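Local coordinates for Asp/Glu-specific dipeptidyl-peptidase (Flavobacterium psychrophilum, PDB 5JXF), which removes dipeptides from the N-terminus of oligopeptides as a serine peptidase, cutting strictly after an aspartate or glutamate, at residues 226-238 with 603-615. Residues are numbered along the deposited sequence; the frame is centred on the assembly and turned at random.
Sequences TDNWVWPRHTGDF and YNPTTYLDGAIEK. With ARG (arginine), chain E; ASP (aspartic acid), chain F.
With CG anti to the carbonyl carbon (chi1 -64°) and the chain fully extended beyond it, Lys615 reaches from helix 609-615 to His234, whose own CG is also turned beside its backbone N (chi1 -51°). In the chymotrypsin-like double-barrel fold of S46 peptidases, the contact joins the loop running from the dipeptide-binding Asn228 and Trp229 to Asp237, by similarity the charge-relay aspartate, to strand 601-608 and the helix after it. Lys615 NZ donates to His234 ND1 at 2.9 Å, near the ring plane, to Pro232 O from above the carbonyl plane, and to Asp227 OD2 in a salt bridge at 3.0 Å. Were Lys615 an alanine, the buried Asp227 carboxylate would probably lose this cation and the His234 ring would be less fixed in its rotation. That ring lies between Thr607 CG2 on one face and Gly611 C on the other, while its NE2 is hydrogen-bonded to Asp599 OD2 of the second subunit. Earlier in the loop, cis-Pro232 sets CD over the Tyr603 ring, 4.1 Å from its centroid. Thr607 OG1 donates to Arg233 O at 2.8 Å, and Arg233 itself salt-bridges Asp679 of the dipeptide pocket. Trp231 lays its indole edge against the strand, NE1 donating to Asn604 O at 3.0 Å through a bent 136° bond.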
ATOM      1  N   THR A 226      -2.766  -9.741  -5.937  1.00 56.35           N
ATOM      2  CA  THR A 226      -2.341  -8.576  -5.166  1.00 53.49           C
ATOM      3  C   THR A 226      -2.255  -7.341  -6.060  1.00 48.97           C
ATOM      4  O   THR A 226      -2.831  -6.304  -5.744  1.00 54.80           O
ATOM      5  CB  THR A 226      -0.979  -8.816  -4.473  1.00 58.37           C
ATOM      6  OG1 THR A 226      -1.123  -9.906  -3.555  1.00 55.01           O
ATOM      7  CG2 THR A 226      -0.529  -7.567  -3.721  1.00 55.21           C
ATOM      8  N   ASP A 227      -1.585  -7.477  -7.200  1.00 46.92           N
ATOM      9  CA  ASP A 227      -1.413  -6.376  -8.143  1.00 44.27           C
ATOM     10  C   ASP A 227      -2.534  -6.200  -9.197  1.00 48.62           C
ATOM     11  O   ASP A 227      -2.497  -5.254  -9.984  1.00 47.19           O
ATOM     12  CB  ASP A 227      -0.078  -6.546  -8.872  1.00 49.40           C
ATOM     13  CG  ASP A 227       1.112  -6.114  -8.009  1.00 54.08           C
ATOM     14  OD1 ASP A 227       0.893  -5.910  -6.807  1.00 57.92           O
ATOM     15  OD2 ASP A 227       2.246  -5.995  -8.528  1.00 60.43           O
ATOM     16  N   ASN A 228      -3.498  -7.106  -9.240  1.00 46.54           N
ATOM     17  CA  ASN A 228      -4.621  -6.957 -10.184  1.00 44.06           C
ATOM     18  C   ASN A 228      -5.383  -5.660  -9.918  1.00 45.66           C
ATOM     19  O   ASN A 228      -5.637  -5.316  -8.761  1.00 47.25           O
ATOM     20  CB  ASN A 228      -5.566  -8.143 -10.078  1.00 42.90           C
ATOM     21  CG  ASN A 228      -6.517  -8.253 -11.286  1.00 44.93           C
ATOM     22  OD1 ASN A 228      -6.207  -7.793 -12.395  1.00 42.44           O
ATOM     23  ND2 ASN A 228      -7.672  -8.849 -11.060  1.00 42.60           N
ATOM     24  N   TRP A 229      -5.723  -4.942 -10.989  1.00 45.53           N
ATOM     25  CA  TRP A 229      -6.371  -3.616 -10.913  1.00 47.36           C
ATOM     26  C   TRP A 229      -5.522  -2.552 -10.193  1.00 45.08           C
ATOM     27  O   TRP A 229      -6.058  -1.557  -9.744  1.00 50.72           O
ATOM     28  CB  TRP A 229      -7.737  -3.679 -10.218  1.00 42.89           C
ATOM     29  CG  TRP A 229      -8.675  -4.677 -10.787  1.00 58.67           C
ATOM     30  CD1 TRP A 229      -8.950  -5.915 -10.290  1.00 58.56           C
ATOM     31  CD2 TRP A 229      -9.476  -4.527 -11.961  1.00 46.05           C
ATOM     32  NE1 TRP A 229      -9.872  -6.549 -11.081  1.00 51.27           N
ATOM     33  CE2 TRP A 229     -10.217  -5.718 -12.112  1.00 46.34           C
ATOM     34  CE3 TRP A 229      -9.645  -3.499 -12.895  1.00 46.82           C
ATOM     35  CZ2 TRP A 229     -11.103  -5.923 -13.183  1.00 45.46           C
ATOM     36  CZ3 TRP A 229     -10.540  -3.699 -13.957  1.00 53.06           C
ATOM     37  CH2 TRP A 229     -11.258  -4.901 -14.084  1.00 46.67           C
ATOM     38  N   VAL A 230      -4.214  -2.751 -10.105  1.00 42.86           N
ATOM     39  CA  VAL A 230      -3.362  -1.852  -9.318  1.00 43.88           C
ATOM     40  C   VAL A 230      -2.237  -1.215 -10.141  1.00 46.32           C
ATOM     41  O   VAL A 230      -1.570  -1.893 -10.916  1.00 47.04           O
ATOM     42  CB  VAL A 230      -2.728  -2.598  -8.121  1.00 48.10           C
ATOM     43  CG1 VAL A 230      -1.559  -1.805  -7.559  1.00 55.43           C
ATOM     44  CG2 VAL A 230      -3.768  -2.870  -7.023  1.00 51.02           C
ATOM     45  N   TRP A 231      -2.087   0.100 -10.013  1.00 42.25           N
ATOM     46  CA  TRP A 231      -0.910   0.823 -10.471  1.00 41.93           C
ATOM     47  C   TRP A 231      -0.127   1.327  -9.225  1.00 51.32           C
ATOM     48  O   TRP A 231      -0.745   1.707  -8.230  1.00 49.56           O
ATOM     49  CB  TRP A 231      -1.306   2.009 -11.343  1.00 51.48           C
ATOM     50  CG  TRP A 231      -0.125   2.778 -11.851  1.00 47.40           C
ATOM     51  CD1 TRP A 231       0.343   3.976 -11.389  1.00 48.36           C
ATOM     52  CD2 TRP A 231       0.733   2.396 -12.925  1.00 49.41           C
ATOM     53  NE1 TRP A 231       1.448   4.359 -12.109  1.00 46.05           N
ATOM     54  CE2 TRP A 231       1.711   3.404 -13.056  1.00 40.74           C
ATOM     55  CE3 TRP A 231       0.768   1.302 -13.793  1.00 38.95           C
ATOM     56  CZ2 TRP A 231       2.723   3.336 -14.001  1.00 40.10           C
ATOM     57  CZ3 TRP A 231       1.776   1.236 -14.725  1.00 41.69           C
ATOM     58  CH2 TRP A 231       2.737   2.249 -14.828  1.00 44.07           C
ATOM     59  N   PRO A 232       1.217   1.332  -9.262  1.00 44.07           N
ATOM     60  CA  PRO A 232       2.195   0.850 -10.247  1.00 42.53           C
ATOM     61  C   PRO A 232       2.102  -0.654 -10.498  1.00 44.44           C
ATOM     62  O   PRO A 232       1.756  -1.441  -9.612  1.00 44.35           O
ATOM     63  CB  PRO A 232       3.535   1.212  -9.615  1.00 44.72           C
ATOM     64  CG  PRO A 232       3.219   2.378  -8.724  1.00 47.46           C
ATOM     65  CD  PRO A 232       1.877   2.074  -8.166  1.00 51.85           C
ATOM     66  N   ARG A 233       2.368  -1.036 -11.737  1.00 43.61           N
ATOM     67  CA  ARG A 233       2.279  -2.424 -12.148  1.00 46.98           C
ATOM     68  C   ARG A 233       3.519  -2.765 -12.955  1.00 44.99           C
ATOM     69  O   ARG A 233       3.995  -1.957 -13.754  1.00 43.89           O
ATOM     70  CB  ARG A 233       1.009  -2.676 -12.989  1.00 51.36           C
ATOM     71  CG  ARG A 233       0.899  -4.102 -13.549  1.00 48.12           C
ATOM     72  CD  ARG A 233       0.076  -5.000 -12.615  1.00 42.84           C
ATOM     73  NE  ARG A 233      -1.246  -4.442 -12.605  1.00 59.46           N
ATOM     74  CZ  ARG A 233      -2.349  -5.040 -13.013  1.00 52.89           C
ATOM     75  NH1 ARG A 233      -2.360  -6.302 -13.419  1.00 55.09           N
ATOM     76  NH2 ARG A 233      -3.455  -4.352 -12.949  1.00 57.44           N
ATOM     77  N   HIS A 234       4.024  -3.977 -12.768  1.00 40.09           N
ATOM     78  CA  HIS A 234       5.223  -4.407 -13.457  1.00 43.93           C
ATOM     79  C   HIS A 234       5.027  -5.761 -14.118  1.00 52.76           C
ATOM     80  O   HIS A 234       5.922  -6.607 -14.070  1.00 54.25           O
ATOM     81  CB  HIS A 234       6.396  -4.453 -12.467  1.00 45.99           C
ATOM     82  CG  HIS A 234       6.549  -3.197 -11.672  1.00 42.71           C
ATOM     83  ND1 HIS A 234       5.659  -2.830 -10.694  1.00 47.01           N
ATOM     84  CD2 HIS A 234       7.474  -2.209 -11.734  1.00 45.70           C
ATOM     85  CE1 HIS A 234       6.031  -1.673 -10.171  1.00 50.00           C
ATOM     86  NE2 HIS A 234       7.131  -1.276 -10.783  1.00 50.11           N
ATOM     87  N   THR A 235       3.870  -5.936 -14.767  1.00 57.52           N
ATOM     88  CA  THR A 235       3.455  -7.214 -15.359  1.00 52.71           C
ATOM     89  C   THR A 235       3.616  -7.277 -16.876  1.00 50.79           C
ATOM     90  O   THR A 235       3.071  -6.438 -17.599  1.00 46.49           O
ATOM     91  CB  THR A 235       1.979  -7.506 -15.039  1.00 52.72           C
ATOM     92  OG1 THR A 235       1.756  -7.412 -13.623  1.00 59.44           O
ATOM     93  CG2 THR A 235       1.592  -8.890 -15.533  1.00 52.91           C
ATOM     94  N   GLY A 236       4.347  -8.277 -17.366  1.00 49.64           N
ATOM     95  CA  GLY A 236       4.479  -8.488 -18.801  1.00 50.11           C
ATOM     96  C   GLY A 236       3.300  -9.274 -19.352  1.00 48.66           C
ATOM     97  O   GLY A 236       3.439 -10.425 -19.759  1.00 58.99           O
ATOM     98  N   ASP A 237       2.138  -8.644 -19.371  1.00 42.80           N
ATOM     99  CA  ASP A 237       0.898  -9.364 -19.607  1.00 46.58           C
ATOM    100  C   ASP A 237       0.657  -9.545 -21.108  1.00 42.71           C
ATOM    101  O   ASP A 237      -0.061  -8.751 -21.694  1.00 42.45           O
ATOM    102  CB  ASP A 237      -0.271  -8.611 -18.963  1.00 47.72           C
ATOM    103  CG  ASP A 237      -1.553  -9.464 -18.856  1.00 58.95           C
ATOM    104  OD1 ASP A 237      -1.643 -10.526 -19.509  1.00 51.21           O
ATOM    105  OD2 ASP A 237      -2.486  -9.057 -18.134  1.00 62.13           O
ATOM    106  N   PHE A 238       1.270 -10.562 -21.721  1.00 42.94           N
ATOM    107  CA  PHE A 238       1.066 -10.799 -23.147  1.00 47.56           C
ATOM    108  C   PHE A 238       1.161 -12.267 -23.565  1.00 50.10           C
ATOM    109  O   PHE A 238       1.717 -13.098 -22.849  1.00 38.49           O
ATOM    110  CB  PHE A 238       2.062  -9.972 -23.971  1.00 52.49           C
ATOM    111  CG  PHE A 238       3.422 -10.591 -24.100  1.00 49.21           C
ATOM    112  CD1 PHE A 238       4.387 -10.397 -23.119  1.00 48.00           C
ATOM    113  CD2 PHE A 238       3.741 -11.354 -25.220  1.00 39.61           C
ATOM    114  CE1 PHE A 238       5.651 -10.963 -23.244  1.00 45.70           C
ATOM    115  CE2 PHE A 238       4.979 -11.928 -25.361  1.00 44.52           C
ATOM    116  CZ  PHE A 238       5.957 -11.725 -24.367  1.00 44.59           C
ATOM    117  N   TYR A 603       1.407   9.297  -8.763  1.00 49.87           N
ATOM    118  CA  TYR A 603       1.853   8.108  -9.474  1.00 46.05           C
ATOM    119  C   TYR A 603       2.347   8.519 -10.847  1.00 48.38           C
ATOM    120  O   TYR A 603       1.612   9.131 -11.626  1.00 43.95           O
ATOM    121  CB  TYR A 603       0.739   7.080  -9.606  1.00 47.48           C
ATOM    122  CG  TYR A 603       0.388   6.318  -8.354  1.00 47.67           C
ATOM    123  CD1 TYR A 603       1.220   6.328  -7.240  1.00 57.19           C
ATOM    124  CD2 TYR A 603      -0.792   5.589  -8.288  1.00 47.17           C
ATOM    125  CE1 TYR A 603       0.879   5.627  -6.090  1.00 57.50           C
ATOM    126  CE2 TYR A 603      -1.139   4.881  -7.161  1.00 46.53           C
ATOM    127  CZ  TYR A 603      -0.302   4.908  -6.058  1.00 57.48           C
ATOM    128  OH  TYR A 603      -0.654   4.202  -4.933  1.00 55.91           O
ATOM    129  N   ASN A 604       3.604   8.210 -11.132  1.00 47.51           N
ATOM    130  CA  ASN A 604       4.177   8.539 -12.414  1.00 44.26           C
ATOM    131  C   ASN A 604       3.610   7.618 -13.487  1.00 43.16           C
ATOM    132  O   ASN A 604       3.187   6.508 -13.171  1.00 42.32           O
ATOM    133  CB  ASN A 604       5.689   8.424 -12.356  1.00 46.74           C
ATOM    134  CG  ASN A 604       6.314   9.488 -11.486  1.00 62.52           C
ATOM    135  OD1 ASN A 604       5.903  10.650 -11.516  1.00 66.59           O
ATOM    136  ND2 ASN A 604       7.299   9.094 -10.685  1.00 65.23           N
ATOM    137  N   PRO A 605       3.620   8.060 -14.758  1.00 45.03           N
ATOM    138  CA  PRO A 605       2.999   7.291 -15.857  1.00 44.25           C
ATOM    139  C   PRO A 605       3.765   6.065 -16.366  1.00 48.39           C
ATOM    140  O   PRO A 605       3.209   5.336 -17.194  1.00 42.74           O
ATOM    141  CB  PRO A 605       2.888   8.332 -16.975  1.00 42.39           C
ATOM    142  CG  PRO A 605       4.017   9.287 -16.694  1.00 49.91           C
ATOM    143  CD  PRO A 605       4.014   9.413 -15.191  1.00 42.64           C
ATOM    144  N   THR A 606       4.985   5.817 -15.902  1.00 45.52           N
ATOM    145  CA  THR A 606       5.763   4.677 -16.414  1.00 46.14           C
ATOM    146  C   THR A 606       6.435   3.857 -15.312  1.00 44.44           C
ATOM    147  O   THR A 606       6.821   4.404 -14.287  1.00 48.18           O
ATOM    148  CB  THR A 606       6.872   5.139 -17.390  1.00 51.91           C
ATOM    149  OG1 THR A 606       7.818   5.953 -16.686  1.00 62.72           O
ATOM    150  CG2 THR A 606       6.290   5.926 -18.578  1.00 43.76           C
ATOM    151  N   THR A 607       6.579   2.551 -15.524  1.00 43.31           N
ATOM    152  CA  THR A 607       7.301   1.697 -14.576  1.00 45.99           C
ATOM    153  C   THR A 607       8.531   1.066 -15.247  1.00 50.29           C
ATOM    154  O   THR A 607       8.631   1.043 -16.473  1.00 53.65           O
ATOM    155  CB  THR A 607       6.414   0.549 -13.999  1.00 46.83           C
ATOM    156  OG1 THR A 607       5.722  -0.118 -15.066  1.00 51.40           O
ATOM    157  CG2 THR A 607       5.402   1.053 -12.972  1.00 40.76           C
ATOM    158  N   TYR A 608       9.443   0.537 -14.434  1.00 44.36           N
ATOM    159  CA  TYR A 608      10.686  -0.080 -14.912  1.00 45.22           C
ATOM    160  C   TYR A 608      10.959  -1.424 -14.221  1.00 45.36           C
ATOM    161  O   TYR A 608      10.373  -1.722 -13.188  1.00 46.49           O
ATOM    162  CB  TYR A 608      11.881   0.889 -14.715  1.00 50.60           C
ATOM    163  CG  TYR A 608      11.675   2.180 -15.481  1.00 49.92           C
ATOM    164  CD1 TYR A 608      10.923   3.217 -14.943  1.00 51.42           C
ATOM    165  CD2 TYR A 608      12.170   2.331 -16.772  1.00 54.02           C
ATOM    166  CE1 TYR A 608      10.687   4.377 -15.665  1.00 56.48           C
ATOM    167  CE2 TYR A 608      11.949   3.494 -17.500  1.00 57.54           C
ATOM    168  CZ  TYR A 608      11.209   4.511 -16.943  1.00 57.33           C
ATOM    169  OH  TYR A 608      10.990   5.670 -17.652  1.00 51.42           O
ATOM    170  N   LEU A 609      11.841  -2.233 -14.800  1.00 50.77           N
ATOM    171  CA  LEU A 609      12.101  -3.573 -14.288  1.00 43.43           C
ATOM    172  C   LEU A 609      12.666  -3.558 -12.868  1.00 48.43           C
ATOM    173  O   LEU A 609      12.502  -4.519 -12.103  1.00 52.22           O
ATOM    174  CB  LEU A 609      13.065  -4.307 -15.209  1.00 42.48           C
ATOM    175  CG  LEU A 609      13.369  -5.773 -14.901  1.00 48.33           C
ATOM    176  CD1 LEU A 609      12.099  -6.571 -14.757  1.00 50.56           C
ATOM    177  CD2 LEU A 609      14.267  -6.380 -15.986  1.00 52.85           C
ATOM    178  N   ASP A 610      13.334  -2.477 -12.500  1.00 53.89           N
ATOM    179  CA  ASP A 610      13.887  -2.442 -11.143  1.00 58.29           C
ATOM    180  C   ASP A 610      12.725  -2.312 -10.147  1.00 55.77           C
ATOM    181  O   ASP A 610      12.824  -2.728  -8.996  1.00 65.03           O
ATOM    182  CB  ASP A 610      14.953  -1.329 -10.996  1.00 58.67           C
ATOM    183  CG  ASP A 610      14.377   0.073 -11.018  1.00 70.17           C
ATOM    184  OD1 ASP A 610      13.220   0.257 -11.449  1.00 74.15           O
ATOM    185  OD2 ASP A 610      15.099   1.006 -10.600  1.00 77.84           O
ATOM    186  N   GLY A 611      11.599  -1.790 -10.618  1.00 48.69           N
ATOM    187  CA  GLY A 611      10.379  -1.765  -9.831  1.00 47.74           C
ATOM    188  C   GLY A 611       9.813  -3.154  -9.605  1.00 51.35           C
ATOM    189  O   GLY A 611       9.220  -3.451  -8.569  1.00 55.39           O
ATOM    190  N   ALA A 612      10.004  -4.022 -10.579  1.00 50.99           N
ATOM    191  CA  ALA A 612       9.611  -5.417 -10.433  1.00 49.53           C
ATOM    192  C   ALA A 612      10.525  -6.095  -9.417  1.00 56.12           C
ATOM    193  O   ALA A 612      10.085  -6.913  -8.605  1.00 60.54           O
ATOM    194  CB  ALA A 612       9.677  -6.134 -11.779  1.00 42.02           C
ATOM    195  N   ILE A 613      11.806  -5.755  -9.480  1.00 58.93           N
ATOM    196  CA  ILE A 613      12.786  -6.288  -8.541  1.00 59.92           C
ATOM    197  C   ILE A 613      12.464  -5.867  -7.105  1.00 59.79           C
ATOM    198  O   ILE A 613      12.578  -6.673  -6.189  1.00 56.53           O
ATOM    199  CB  ILE A 613      14.218  -5.841  -8.923  1.00 58.98           C
ATOM    200  CG1 ILE A 613      14.575  -6.358 -10.318  1.00 64.97           C
ATOM    201  CG2 ILE A 613      15.258  -6.282  -7.862  1.00 55.51           C
ATOM    202  CD1 ILE A 613      14.368  -7.854 -10.517  1.00 62.77           C
ATOM    203  N   GLU A 614      12.047  -4.618  -6.909  1.00 64.01           N
ATOM    204  CA  GLU A 614      11.638  -4.145  -5.582  1.00 59.21           C
ATOM    205  C   GLU A 614      10.539  -5.035  -4.986  1.00 58.07           C
ATOM    206  O   GLU A 614      10.488  -5.249  -3.781  1.00 59.89           O
ATOM    207  CB  GLU A 614      11.134  -2.697  -5.644  1.00 67.87           C
ATOM    208  CG  GLU A 614      12.193  -1.626  -5.903  1.00 71.89           C
ATOM    209  CD  GLU A 614      11.587  -0.223  -6.028  1.00 76.39           C
ATOM    210  OE1 GLU A 614      10.381  -0.117  -6.351  1.00 67.37           O
ATOM    211  OE2 GLU A 614      12.313   0.772  -5.799  1.00 85.26           O
ATOM    212  N   LYS A 615       9.666  -5.566  -5.844  1.00 59.27           N
ATOM    213  CA  LYS A 615       8.549  -6.408  -5.404  1.00 62.00           C
ATOM    214  C   LYS A 615       8.923  -7.895  -5.287  1.00 61.49           C
ATOM    215  O   LYS A 615       8.135  -8.704  -4.794  1.00 59.49           O
ATOM    216  CB  LYS A 615       7.359  -6.251  -6.371  1.00 55.87           C
ATOM    217  CG  LYS A 615       6.740  -4.856  -6.418  1.00 56.07           C
ATOM    218  CD  LYS A 615       5.540  -4.829  -7.376  1.00 59.78           C
ATOM    219  CE  LYS A 615       4.900  -3.448  -7.463  1.00 59.87           C
ATOM    220  NZ  LYS A 615       3.821  -3.404  -8.488  1.00 54.71           N
TER
HETATM  221  N   ARG E 801      -7.642  -7.171 -14.363  1.00 73.38           N
HETATM  222  CA  ARG E 801      -7.484  -7.683 -15.716  1.00 76.34           C
HETATM  223  C   ARG E 801      -8.782  -7.419 -16.490  1.00 82.31           C
HETATM  224  O   ARG E 801      -9.851  -7.844 -16.064  1.00 78.78           O
HETATM  225  CB  ARG E 801      -7.140  -9.178 -15.697  1.00 69.79           C
HETATM  226  CG  ARG E 801      -5.782  -9.509 -15.061  1.00 73.87           C
HETATM  227  CD  ARG E 801      -5.543 -11.019 -14.986  1.00 69.92           C
HETATM  228  NE  ARG E 801      -6.583 -11.693 -14.215  1.00 62.69           N
HETATM  229  CZ  ARG E 801      -6.512 -11.934 -12.903  1.00 68.93           C
HETATM  230  NH1 ARG E 801      -5.437 -11.563 -12.208  1.00 82.54           N
HETATM  231  NH2 ARG E 801      -7.514 -12.554 -12.280  1.00 60.08           N
HETATM  232  N   ASP F 802      -8.690  -6.693 -17.600  1.00 92.63           N
HETATM  233  CA  ASP F 802      -9.876  -6.298 -18.368  1.00106.35           C
HETATM  234  C   ASP F 802     -10.210  -7.214 -19.532  1.00100.90           C
HETATM  235  O   ASP F 802     -10.540  -6.748 -20.627  1.00102.92           O
HETATM  236  CB  ASP F 802      -9.722  -4.854 -18.879  1.00125.56           C
HETATM  237  CG  ASP F 802     -10.158  -3.812 -17.857  1.00138.94           C
HETATM  238  OD1 ASP F 802     -10.940  -4.154 -16.954  1.00134.15           O
HETATM  239  OD2 ASP F 802      -9.731  -2.640 -17.963  1.00159.74           O